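Hyperpolarization-activated (Ih) channel (Strongylocentrotus purpuratus, PDB 2PTM) is probably a voltage-gated cation channel opened by hyperpolarization, represented here by its C-terminal region, the C-linker and the cyclic nucleotide-binding domain with cAMP bound. Local coordinates at residues Lys13-Glu18 with Ile34-Tyr38; Ala74-Phe78 with Asp138-Phe142; Asn85-Val90 with Val176-Phe180; Ala102-Glu108 with Arg153-Cys159. All blocks are in the same frame, centred on the assembly; numbering follows the deposited sequence.

Interaction 1. Residues Lys13-Glu18 with Ile34-Tyr38; sequences KLKQVE and ILDYY. With NCO (cobalt hexammine(III)), chain B.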
# COMPACT_ATOMS: atom_id res chain seq x y z
N LYS A 13 1.50 -23.36 -7.09
CA LYS A 13 1.36 -23.00 -5.68
C LYS A 13 1.63 -24.16 -4.73
O LYS A 13 2.41 -24.03 -3.79
CB LYS A 13 -0.06 -22.47 -5.45
CG LYS A 13 -0.28 -21.78 -4.11
CD LYS A 13 0.26 -20.36 -4.14
CE LYS A 13 1.70 -20.30 -3.68
NZ LYS A 13 1.89 -20.91 -2.34
N LEU A 14 0.98 -25.29 -4.97
CA LEU A 14 1.06 -26.42 -4.05
C LEU A 14 2.48 -26.96 -3.93
O LEU A 14 2.90 -27.40 -2.86
CB LEU A 14 0.11 -27.54 -4.47
CG LEU A 14 -0.53 -28.28 -3.29
CD1 LEU A 14 -1.25 -27.28 -2.40
CD2 LEU A 14 -1.49 -29.35 -3.77
N LYS A 15 3.23 -26.93 -5.03
CA LYS A 15 4.61 -27.39 -5.02
C LYS A 15 5.46 -26.57 -4.03
O LYS A 15 6.17 -27.12 -3.20
CB LYS A 15 5.21 -27.34 -6.42
N GLN A 16 5.36 -25.25 -4.13
CA GLN A 16 6.15 -24.39 -3.27
C GLN A 16 5.68 -24.42 -1.81
O GLN A 16 6.48 -24.22 -0.90
CB GLN A 16 6.16 -22.97 -3.81
CG GLN A 16 4.93 -22.17 -3.48
CD GLN A 16 5.00 -20.77 -4.03
OE1 GLN A 16 5.30 -20.57 -5.21
NE2 GLN A 16 4.72 -19.78 -3.18
N VAL A 17 4.39 -24.69 -1.60
CA VAL A 17 3.86 -24.82 -0.25
C VAL A 17 4.49 -26.02 0.46
O VAL A 17 4.91 -25.92 1.61
CB VAL A 17 2.32 -24.97 -0.24
CG1 VAL A 17 1.84 -25.55 1.09
CG2 VAL A 17 1.66 -23.63 -0.50
N GLU A 18 4.56 -27.15 -0.23
CA GLU A 18 5.13 -28.35 0.37
C GLU A 18 6.62 -28.17 0.65
O GLU A 18 7.15 -28.74 1.59
CB GLU A 18 4.89 -29.56 -0.53
CG GLU A 18 3.48 -29.58 -1.09
CD GLU A 18 2.91 -30.97 -1.20
OE1 GLU A 18 2.03 -31.19 -2.06
OE2 GLU A 18 3.33 -31.84 -0.41
N ILE A 34 -2.89 -27.86 6.25
CA ILE A 34 -2.65 -26.88 5.20
C ILE A 34 -3.00 -27.43 3.82
O ILE A 34 -3.68 -26.77 3.04
CB ILE A 34 -1.20 -26.39 5.26
CG1 ILE A 34 -1.01 -25.62 6.57
CG2 ILE A 34 -0.87 -25.51 4.06
CD1 ILE A 34 0.43 -25.33 6.92
N LEU A 35 -2.55 -28.64 3.51
CA LEU A 35 -2.89 -29.25 2.22
C LEU A 35 -4.39 -29.45 2.07
O LEU A 35 -4.95 -29.19 1.01
CB LEU A 35 -2.15 -30.58 2.03
CG LEU A 35 -0.62 -30.46 1.99
CD1 LEU A 35 0.03 -31.84 1.92
CD2 LEU A 35 -0.19 -29.60 0.80
N ASP A 36 -5.06 -29.91 3.14
CA ASP A 36 -6.52 -30.04 3.13
C ASP A 36 -7.22 -28.70 2.88
O ASP A 36 -8.26 -28.63 2.20
CB ASP A 36 -7.02 -30.59 4.47
CG ASP A 36 -6.66 -32.04 4.68
OD1 ASP A 36 -6.05 -32.65 3.79
OD2 ASP A 36 -7.00 -32.57 5.76
N TYR A 37 -6.67 -27.65 3.46
CA TYR A 37 -7.22 -26.31 3.25
C TYR A 37 -7.12 -25.88 1.78
O TYR A 37 -8.10 -25.42 1.20
CB TYR A 37 -6.54 -25.27 4.17
CG TYR A 37 -6.97 -23.84 3.92
CD1 TYR A 37 -7.97 -23.24 4.68
CD2 TYR A 37 -6.40 -23.09 2.89
CE1 TYR A 37 -8.37 -21.92 4.45
CE2 TYR A 37 -6.79 -21.77 2.65
CZ TYR A 37 -7.77 -21.20 3.43
OH TYR A 37 -8.16 -19.90 3.18
N TYR A 38 -5.95 -26.05 1.17
CA TYR A 38 -5.80 -25.65 -0.23
C TYR A 38 -6.73 -26.45 -1.12
O TYR A 38 -7.33 -25.91 -2.04
CB TYR A 38 -4.36 -25.81 -0.71
CG TYR A 38 -3.48 -24.60 -0.43
CD1 TYR A 38 -2.74 -24.52 0.74
CD2 TYR A 38 -3.42 -23.54 -1.32
CE1 TYR A 38 -1.94 -23.42 1.01
CE2 TYR A 38 -2.63 -22.43 -1.06
CZ TYR A 38 -1.89 -22.38 0.10
OH TYR A 38 -1.09 -21.30 0.38
CO NCO B . -6.28 -35.47 0.79
N1 NCO B . -6.21 -35.33 -1.36
N2 NCO B . -6.41 -37.63 0.66
N3 NCO B . -4.08 -35.57 1.08
N4 NCO B . -8.64 -35.32 0.71
N5 NCO B . -6.42 -35.63 2.95
N6 NCO B . -6.16 -33.25 0.87
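The first two helices of the C-linker form an antiparallel helical hairpin, and this contact lies along it. Helix segments 13-18 and 34-38 run at 167° to each other, with their axes 11.4 Å apart at closest approach. That is a wide spacing, bridged by side chains. Tyr38 has the largest share of the buried surface. Its CG lies anti to the carbonyl carbon (chi1 -87°), and the ring reaches across to helix 13-18. Leu14 CD1 meets Tyr38 CB at 3.8 Å. Further along the ring, Val17 CG2 touches Tyr38 CZ at 3.8 Å, while Lys13 CG lies 3.9 Å from Tyr38 CE2. Val17 uses its other branch on Ile34, with Val17 CG1 to Ile34 CG2 at 4.0 Å. On the outer flank Leu35 CD2 rests on Leu14 CD1 and also against the carboxylate carbon CD of Glu18, 3.9 Å away. The polar ends of Lys13 and Tyr38 turn to another chain: both reach Glu55 of the second subunit, by a salt bridge and a hydrogen bond. Losing the ring to an alanine here would probably leave a gap beside Val17 CG2 and Lys13 CG, and take from Glu55 of the second subunit its hydroxyl partner. Asp36 OD1 accepts two hydrogen bonds from the cobalt hexammine, from N6 at 3.0 Å and from N5. The hairpin is thus joined by apolar contacts, while the ends of Lys13 and Tyr38 serve the subunit interface.

Interaction 2. Residues Ala74-Phe78 with Asp138-Phe142; sequences ASVPF and DGSYF. With CMP (adenosine-3',5'-cyclic-monophosphate), chain C.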
# COMPACT_ATOMS: atom_id res chain seq x y z
N ALA A 74 -29.70 -14.06 -0.23
CA ALA A 74 -31.01 -14.69 -0.09
C ALA A 74 -31.16 -15.40 1.25
O ALA A 74 -32.27 -15.49 1.78
CB ALA A 74 -31.26 -15.66 -1.25
N SER A 75 -30.06 -15.91 1.79
CA SER A 75 -30.10 -16.70 3.03
C SER A 75 -30.03 -15.86 4.30
O SER A 75 -30.39 -16.33 5.38
CB SER A 75 -28.96 -17.72 3.05
OG SER A 75 -27.71 -17.08 3.25
N VAL A 76 -29.57 -14.61 4.18
CA VAL A 76 -29.47 -13.72 5.33
C VAL A 76 -30.74 -12.88 5.52
O VAL A 76 -30.97 -11.92 4.79
CB VAL A 76 -28.23 -12.80 5.23
CG1 VAL A 76 -28.13 -11.92 6.47
CG2 VAL A 76 -26.97 -13.64 5.07
N PRO A 77 -31.56 -13.24 6.52
CA PRO A 77 -32.80 -12.50 6.78
C PRO A 77 -32.53 -11.01 6.96
O PRO A 77 -33.38 -10.20 6.63
CB PRO A 77 -33.31 -13.12 8.08
CG PRO A 77 -32.71 -14.51 8.10
CD PRO A 77 -31.34 -14.32 7.50
N PHE A 78 -31.34 -10.68 7.47
CA PHE A 78 -30.92 -9.29 7.66
C PHE A 78 -31.12 -8.45 6.40
O PHE A 78 -31.48 -7.27 6.48
CB PHE A 78 -29.45 -9.27 8.12
CG PHE A 78 -28.86 -7.89 8.25
CD1 PHE A 78 -29.35 -7.00 9.20
CD2 PHE A 78 -27.80 -7.49 7.45
CE1 PHE A 78 -28.80 -5.74 9.32
CE2 PHE A 78 -27.25 -6.23 7.57
CZ PHE A 78 -27.75 -5.35 8.51
N ASP A 138 -25.75 -21.47 7.96
CA ASP A 138 -25.96 -20.75 6.71
C ASP A 138 -26.93 -19.60 6.86
O ASP A 138 -28.08 -19.80 7.28
CB ASP A 138 -26.53 -21.69 5.64
CG ASP A 138 -25.72 -22.95 5.43
OD1 ASP A 138 -24.87 -23.30 6.28
OD2 ASP A 138 -25.95 -23.63 4.40
N GLY A 139 -26.50 -18.40 6.47
CA GLY A 139 -27.38 -17.25 6.45
C GLY A 139 -27.32 -16.42 7.72
O GLY A 139 -27.92 -15.35 7.79
N SER A 140 -26.61 -16.91 8.73
CA SER A 140 -26.49 -16.15 9.96
C SER A 140 -25.21 -15.31 9.92
O SER A 140 -24.47 -15.33 8.93
CB SER A 140 -26.52 -17.08 11.18
OG SER A 140 -26.68 -16.34 12.37
N TYR A 141 -24.95 -14.57 10.98
CA TYR A 141 -23.74 -13.78 11.04
C TYR A 141 -23.30 -13.67 12.49
O TYR A 141 -24.09 -13.93 13.40
CB TYR A 141 -23.92 -12.40 10.40
CG TYR A 141 -24.96 -11.51 11.05
CD1 TYR A 141 -24.77 -11.01 12.33
CD2 TYR A 141 -26.11 -11.13 10.37
CE1 TYR A 141 -25.71 -10.18 12.93
CE2 TYR A 141 -27.06 -10.30 10.95
CZ TYR A 141 -26.85 -9.83 12.23
OH TYR A 141 -27.78 -9.00 12.81
N PHE A 142 -22.04 -13.32 12.71
CA PHE A 142 -21.54 -13.20 14.07
C PHE A 142 -20.32 -12.30 14.09
O PHE A 142 -19.73 -12.03 13.04
CB PHE A 142 -21.19 -14.58 14.64
CG PHE A 142 -20.10 -15.31 13.87
CD1 PHE A 142 -18.76 -15.04 14.11
CD2 PHE A 142 -20.43 -16.25 12.90
CE1 PHE A 142 -17.75 -15.72 13.39
CE2 PHE A 142 -19.45 -16.92 12.17
CZ PHE A 142 -18.11 -16.66 12.42
P CMP C . -18.67 -10.59 19.18
O1P CMP C . -18.73 -10.30 20.72
O2P CMP C . -18.11 -9.55 18.32
O5' CMP C . -17.95 -12.03 19.16
C5' CMP C . -18.58 -13.26 19.39
C4' CMP C . -19.92 -13.39 18.68
O4' CMP C . -20.78 -14.42 19.14
C3' CMP C . -20.72 -12.16 19.03
O3' CMP C . -20.21 -10.89 18.79
C2' CMP C . -22.13 -12.42 18.51
O2' CMP C . -22.13 -12.34 17.09
C1' CMP C . -22.14 -13.95 18.82
N9 CMP C . -22.99 -14.27 19.93
C8 CMP C . -22.76 -14.04 21.32
N7 CMP C . -23.76 -14.52 22.08
C5 CMP C . -24.69 -15.06 21.19
C6 CMP C . -25.95 -15.70 21.32
N6 CMP C . -26.50 -15.91 22.56
N1 CMP C . -26.62 -16.10 20.20
C2 CMP C . -26.04 -15.90 18.99
N3 CMP C . -24.86 -15.32 18.70
C4 CMP C . -24.21 -14.93 19.82
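The backbones come closest where helix 70-75 ends and a glycine turn leads into strand 141-142. The CA atoms of Val76 and Gly139 are 4.3 Å apart. Val76 is the first residue to leave the helical conformation, and two CA-H...O contacts join the two segments here. Gly139 CA approaches Ser75 O at 3.3 Å. In return, Val76 CA approaches Gly139 O at 3.3 Å. Gly139 has a positive phi of 94°. A side chain at this position would run into Ser75 O and into the preceding carbonyl oxygen, which explains the glycine. Ser75 OG also sits close over Gly139 CA, at 3.2 Å, but its hydrogen bond goes back to Leu72 O in its own helix. Val76 and Pro77 cover Gly139 O with carbon, Val76 CG2 at 3.4 Å and Pro77 CD at 3.6 Å. The contact joins the end of helix 70-75, which comes before helix 84-93 and the beta-roll of the cyclic nucleotide-binding domain, to the strand that leads into the cAMP pocket. Beyond the turn, two aromatic rings form an edge-to-face pair. The edge of Tyr141 points at the face of Phe78, with centroids 5.7 Å apart and planes at 77°. Tyr141 CG sits between its backbone N and carbonyl carbon (chi1 62°), which swings the ring toward Phe78. Phe78 CB lies at the edge of the Tyr141 ring, near its plane, 3.8 Å from Tyr141 CE2. Phe78 also packs on Met183, Thr186 and Met187 of helix 181-192, and Tyr141 on Ile190. Phe142 lines the pocket, its CA close to O2' of cAMP.

Interaction 3. Residues Asn85-Val90 with Val176-Phe180; sequences NFVTRV and VLDEF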
# COMPACT_ATOMS: atom_id res chain seq x y z
N ASN A 85 -29.09 -0.48 -2.70
CA ASN A 85 -27.79 0.18 -2.61
C ASN A 85 -27.00 -0.28 -1.39
O ASN A 85 -25.78 -0.35 -1.44
CB ASN A 85 -27.95 1.70 -2.59
CG ASN A 85 -28.51 2.25 -3.89
OD1 ASN A 85 -28.22 1.74 -4.97
ND2 ASN A 85 -29.30 3.32 -3.79
N PHE A 86 -27.71 -0.57 -0.30
CA PHE A 86 -27.09 -1.16 0.89
C PHE A 86 -26.50 -2.53 0.58
O PHE A 86 -25.33 -2.79 0.84
CB PHE A 86 -28.07 -1.25 2.08
CG PHE A 86 -27.50 -1.97 3.29
CD1 PHE A 86 -26.64 -1.32 4.17
CD2 PHE A 86 -27.82 -3.29 3.56
CE1 PHE A 86 -26.11 -1.96 5.27
CE2 PHE A 86 -27.30 -3.94 4.67
CZ PHE A 86 -26.45 -3.28 5.53
N VAL A 87 -27.32 -3.41 0.01
CA VAL A 87 -26.86 -4.75 -0.33
C VAL A 87 -25.65 -4.68 -1.28
O VAL A 87 -24.65 -5.36 -1.08
CB VAL A 87 -27.97 -5.61 -0.95
CG1 VAL A 87 -27.42 -6.98 -1.32
CG2 VAL A 87 -29.15 -5.72 -0.00
N THR A 88 -25.74 -3.84 -2.31
CA THR A 88 -24.64 -3.72 -3.25
C THR A 88 -23.34 -3.26 -2.57
O THR A 88 -22.26 -3.79 -2.83
CB THR A 88 -24.99 -2.80 -4.43
OG1 THR A 88 -25.99 -3.45 -5.23
CG2 THR A 88 -23.76 -2.52 -5.27
N ARG A 89 -23.46 -2.27 -1.68
CA ARG A 89 -22.29 -1.76 -0.98
C ARG A 89 -21.62 -2.85 -0.15
O ARG A 89 -20.40 -3.01 -0.19
CB ARG A 89 -22.68 -0.58 -0.08
CG ARG A 89 -21.49 0.09 0.61
CD ARG A 89 -20.68 0.90 -0.39
NE ARG A 89 -21.45 2.01 -0.94
CZ ARG A 89 -21.04 2.81 -1.91
NH1 ARG A 89 -19.85 2.61 -2.47
NH2 ARG A 89 -21.81 3.80 -2.33
N VAL A 90 -22.41 -3.59 0.61
CA VAL A 90 -21.88 -4.65 1.46
C VAL A 90 -21.18 -5.73 0.65
O VAL A 90 -20.02 -6.04 0.92
CB VAL A 90 -22.98 -5.29 2.32
CG1 VAL A 90 -22.44 -6.52 3.06
CG2 VAL A 90 -23.52 -4.27 3.30
N VAL A 176 -20.61 1.41 5.99
CA VAL A 176 -21.93 1.06 5.46
C VAL A 176 -23.08 1.42 6.42
O VAL A 176 -24.18 1.75 5.97
CB VAL A 176 -22.00 -0.43 5.05
CG1 VAL A 176 -20.82 -0.78 4.17
CG2 VAL A 176 -22.02 -1.32 6.27
N LEU A 177 -22.81 1.36 7.72
CA LEU A 177 -23.80 1.73 8.73
C LEU A 177 -24.05 3.24 8.79
O LEU A 177 -25.13 3.68 9.18
CB LEU A 177 -23.38 1.22 10.11
CG LEU A 177 -23.96 -0.13 10.50
CD1 LEU A 177 -23.87 -1.12 9.36
CD2 LEU A 177 -23.30 -0.68 11.77
N ASP A 178 -23.04 4.02 8.43
CA ASP A 178 -23.19 5.47 8.38
C ASP A 178 -23.97 5.83 7.13
O ASP A 178 -24.85 6.69 7.16
CB ASP A 178 -21.83 6.16 8.36
CG ASP A 178 -21.17 6.17 9.72
OD1 ASP A 178 -21.80 5.71 10.70
OD2 ASP A 178 -20.01 6.65 9.82
N GLU A 179 -23.65 5.16 6.03
CA GLU A 179 -24.30 5.42 4.77
C GLU A 179 -25.76 4.99 4.84
O GLU A 179 -26.63 5.62 4.24
CB GLU A 179 -23.58 4.70 3.63
CG GLU A 179 -24.01 5.14 2.24
CD GLU A 179 -23.12 4.60 1.15
OE1 GLU A 179 -22.31 3.69 1.44
OE2 GLU A 179 -23.22 5.09 0.00
N PHE A 180 -26.03 3.93 5.60
CA PHE A 180 -27.39 3.42 5.74
C PHE A 180 -27.77 3.22 7.21
O PHE A 180 -27.77 2.09 7.71
CB PHE A 180 -27.54 2.11 4.96
CG PHE A 180 -27.21 2.24 3.49
CD1 PHE A 180 -28.18 2.65 2.58
CD2 PHE A 180 -25.93 1.97 3.03
CE1 PHE A 180 -27.87 2.78 1.23
CE2 PHE A 180 -25.62 2.10 1.69
CZ PHE A 180 -26.59 2.50 0.79
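With CG anti to the carbonyl carbon (chi1 -57°), Phe180 turns its ring onto the backbone of helix 84-93. The Phe86 ring stands against the Phe180 face. The two rings make an offset edge-to-face pair, Phe86 giving the edge, with centroids 5.5 Å apart. Phe86 CD1 comes within 3.6 Å of Phe180 CD2. Phe86 CB makes a CH-pi contact, 3.8 Å from the Phe180 ring centroid and nearly on the ring normal. Phe86 N lies over a face of the Phe180 ring, 3.4 Å from Phe180 CZ, while Asn85 CB also meets that atom. A serine at Phe180 would probably uncover the backbone at Phe86 and leave the Phe86 edge without its aromatic face. The contact joins the helix before the beta-roll of the cyclic nucleotide-binding domain to the end of helix 170-179, which follows the roll. Bends at chi2 and chi3 bring the Arg89 guanidinium back to Glu179. On the way, Arg89 CG packs 3.7 Å from Val176 CG1. Arg89 NH2 makes a salt bridge to Glu179 OE2 at 3.0 Å, with a weak hydrogen bond; the guanidinium and carboxylate planes are 31° apart. Glu179 OE2 also accepts a hydrogen bond from Phe111 N of the third subunit.

Interaction 4. Residues Ala102-Glu108 with Arg153-Cys159; sequences ADYVIQE and RVASVKC. With CMP (adenosine-3',5'-cyclic-monophosphate), chain C.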
# COMPACT_ATOMS: atom_id res chain seq x y z
N ALA A 102 -13.08 -27.26 14.08
CA ALA A 102 -12.40 -26.96 15.34
C ALA A 102 -11.60 -25.64 15.36
O ALA A 102 -11.06 -25.27 16.40
CB ALA A 102 -11.54 -28.17 15.81
N ASP A 103 -11.52 -24.93 14.24
CA ASP A 103 -10.89 -23.61 14.23
C ASP A 103 -11.68 -22.63 15.09
O ASP A 103 -12.90 -22.56 15.01
CB ASP A 103 -10.83 -23.02 12.81
CG ASP A 103 -9.70 -23.57 11.99
OD1 ASP A 103 -8.87 -24.34 12.52
OD2 ASP A 103 -9.64 -23.21 10.79
N TYR A 104 -10.97 -21.85 15.91
CA TYR A 104 -11.59 -20.72 16.58
C TYR A 104 -11.51 -19.48 15.69
O TYR A 104 -10.45 -18.90 15.52
CB TYR A 104 -10.92 -20.44 17.93
CG TYR A 104 -11.33 -21.41 19.01
CD1 TYR A 104 -12.43 -21.16 19.82
CD2 TYR A 104 -10.63 -22.59 19.21
CE1 TYR A 104 -12.81 -22.05 20.81
CE2 TYR A 104 -10.99 -23.48 20.18
CZ TYR A 104 -12.08 -23.21 20.98
OH TYR A 104 -12.42 -24.13 21.94
N VAL A 105 -12.65 -19.09 15.12
CA VAL A 105 -12.71 -17.88 14.31
C VAL A 105 -12.57 -16.66 15.22
O VAL A 105 -11.95 -15.67 14.86
CB VAL A 105 -14.03 -17.78 13.56
CG1 VAL A 105 -14.03 -16.57 12.61
CG2 VAL A 105 -14.30 -19.08 12.80
N ILE A 106 -13.16 -16.76 16.41
CA ILE A 106 -13.18 -15.67 17.38
C ILE A 106 -12.91 -16.21 18.76
O ILE A 106 -13.44 -17.25 19.13
CB ILE A 106 -14.55 -14.96 17.40
CG1 ILE A 106 -14.76 -14.14 16.12
CG2 ILE A 106 -14.69 -14.04 18.62
CD1 ILE A 106 -16.14 -13.46 16.05
N GLN A 107 -12.07 -15.49 19.52
CA GLN A 107 -11.79 -15.81 20.91
C GLN A 107 -12.41 -14.76 21.83
O GLN A 107 -12.21 -13.56 21.65
CB GLN A 107 -10.27 -15.84 21.15
CG GLN A 107 -9.56 -17.02 20.51
CD GLN A 107 -9.70 -18.28 21.32
OE1 GLN A 107 -10.21 -18.25 22.44
NE2 GLN A 107 -9.23 -19.39 20.77
N GLU A 108 -13.16 -15.22 22.83
CA GLU A 108 -13.75 -14.33 23.82
C GLU A 108 -12.68 -13.47 24.48
O GLU A 108 -11.60 -13.97 24.80
CB GLU A 108 -14.48 -15.15 24.89
CG GLU A 108 -15.21 -14.34 25.94
CD GLU A 108 -14.35 -13.98 27.13
OE1 GLU A 108 -13.38 -14.72 27.43
OE2 GLU A 108 -14.65 -12.95 27.78
N ARG A 153 -14.69 -9.01 22.29
CA ARG A 153 -15.51 -10.17 21.93
C ARG A 153 -16.20 -10.74 23.17
O ARG A 153 -15.56 -10.93 24.19
CB ARG A 153 -14.65 -11.25 21.29
CG ARG A 153 -13.87 -10.82 20.03
CD ARG A 153 -14.80 -10.45 18.88
NE ARG A 153 -14.10 -10.47 17.60
CZ ARG A 153 -14.64 -10.10 16.44
NH1 ARG A 153 -15.90 -9.67 16.40
NH2 ARG A 153 -13.93 -10.18 15.32
N VAL A 154 -17.50 -11.03 23.08
CA VAL A 154 -18.25 -11.47 24.26
C VAL A 154 -18.39 -12.99 24.37
O VAL A 154 -18.91 -13.50 25.36
CB VAL A 154 -19.64 -10.80 24.38
CG1 VAL A 154 -19.49 -9.29 24.27
CG2 VAL A 154 -20.61 -11.34 23.32
N ALA A 155 -17.92 -13.70 23.35
CA ALA A 155 -18.03 -15.15 23.30
C ALA A 155 -16.97 -15.63 22.34
O ALA A 155 -16.44 -14.84 21.58
CB ALA A 155 -19.42 -15.55 22.80
N SER A 156 -16.65 -16.92 22.38
CA SER A 156 -15.80 -17.49 21.33
C SER A 156 -16.68 -18.11 20.25
O SER A 156 -17.84 -18.45 20.50
CB SER A 156 -14.85 -18.54 21.91
OG SER A 156 -14.05 -17.98 22.94
N VAL A 157 -16.14 -18.25 19.04
CA VAL A 157 -16.88 -18.89 17.97
C VAL A 157 -15.99 -19.95 17.36
O VAL A 157 -14.89 -19.65 16.89
CB VAL A 157 -17.28 -17.87 16.88
CG1 VAL A 157 -18.08 -18.56 15.76
CG2 VAL A 157 -18.09 -16.72 17.52
N LYS A 158 -16.46 -21.20 17.39
CA LYS A 158 -15.65 -22.34 16.97
C LYS A 158 -16.36 -23.09 15.86
O LYS A 158 -17.53 -23.42 15.99
CB LYS A 158 -15.42 -23.28 18.15
CG LYS A 158 -14.47 -24.46 17.89
CD LYS A 158 -14.30 -25.27 19.18
CE LYS A 158 -13.20 -26.35 19.04
NZ LYS A 158 -13.18 -27.26 20.21
N CYS A 159 -15.64 -23.38 14.77
CA CYS A 159 -16.22 -24.11 13.65
C CYS A 159 -16.47 -25.59 13.98
O CYS A 159 -15.59 -26.28 14.49
CB CYS A 159 -15.30 -24.05 12.45
SG CYS A 159 -15.07 -22.39 11.82
P CMP C . -18.67 -10.59 19.18
O1P CMP C . -18.73 -10.30 20.72
O2P CMP C . -18.11 -9.55 18.32
O5' CMP C . -17.95 -12.03 19.16
C5' CMP C . -18.58 -13.26 19.39
C4' CMP C . -19.92 -13.39 18.68
O4' CMP C . -20.78 -14.42 19.14
C3' CMP C . -20.72 -12.16 19.03
O3' CMP C . -20.21 -10.89 18.79
C2' CMP C . -22.13 -12.42 18.51
O2' CMP C . -22.13 -12.34 17.09
C1' CMP C . -22.14 -13.95 18.82
N9 CMP C . -22.99 -14.27 19.93
C8 CMP C . -22.76 -14.04 21.32
N7 CMP C . -23.76 -14.52 22.08
C5 CMP C . -24.69 -15.06 21.19
C6 CMP C . -25.95 -15.70 21.32
N6 CMP C . -26.50 -15.91 22.56
N1 CMP C . -26.62 -16.10 20.20
C2 CMP C . -26.04 -15.90 18.99
N3 CMP C . -24.86 -15.32 18.70
C4 CMP C . -24.21 -14.93 19.82
O HOH W 1 -17.44 -12.69 28.00
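A classic beta bulge marks this antiparallel pairing in the beta-roll of the cyclic nucleotide-binding domain, beside the cAMP phosphate. Val105 and Ile106 both face Val157, and their N atoms both give weak hydrogen bonds to Val157 O. Beyond the bulge, Val157 N bonds to Ile106 O at 2.9 Å; before it, Cys159 N bonds to Asp103 O. Past strand 104-106, Glu108 N donates to a side chain, Ser156 OG, at 2.9 Å, with an angle of 166°. Lys158 is fully extended and lies across the Tyr104 ring, its CG 4.1 Å from the ring centroid and over the face. On the pocket side, Ile106 CD1 sits over the centre of one face of the Arg153 guanidinium, 3.7 Å from Arg153 CZ. cAMP O2P lies at the edge of that group, in its plane, and accepts a hydrogen bond from Arg153 NH1 at 2.9 Å. The backbone Val154 N donates to cAMP O1P at 2.8 Å. Arg153 NH2 bonds to Arg114 O, so both terminal nitrogens are held, which should fix the rotation of the group. A water links Glu108 OE2 to Val154 O. Strand 104-106 lies at one border of its four-stranded sheet, with strand 156-159 between it and strand 123-126. Val105, Ile106 and Val157 pack on Phe142 of strand 141-142. Asp103 packs on Ser59 and Gln107 on Asn85, both of the second subunit.

Interactions 2 and 4 both reach cAMP. Their centres are 18 Å apart, yet they touch through Phe142, whose CD1 lies 3.6 Å from Ile106 CD1. Interaction 4 supplies two hydrogen bonds to the phosphate, while interaction 2 joins the pocket strand to helix 70-75. Interaction 3 continues that core: Phe78 CE2 packs 3.7 Å from Phe86 CZ. Its own centre is 16 Å from that of interaction 2, and it does not touch interaction 4, whose segments are nested within its loop. Interaction 1 stands apart in the C-linker. Its nearest atoms are about 6 Å from interaction 4, and both contacts touch the second subunit; interaction 3 meets the third.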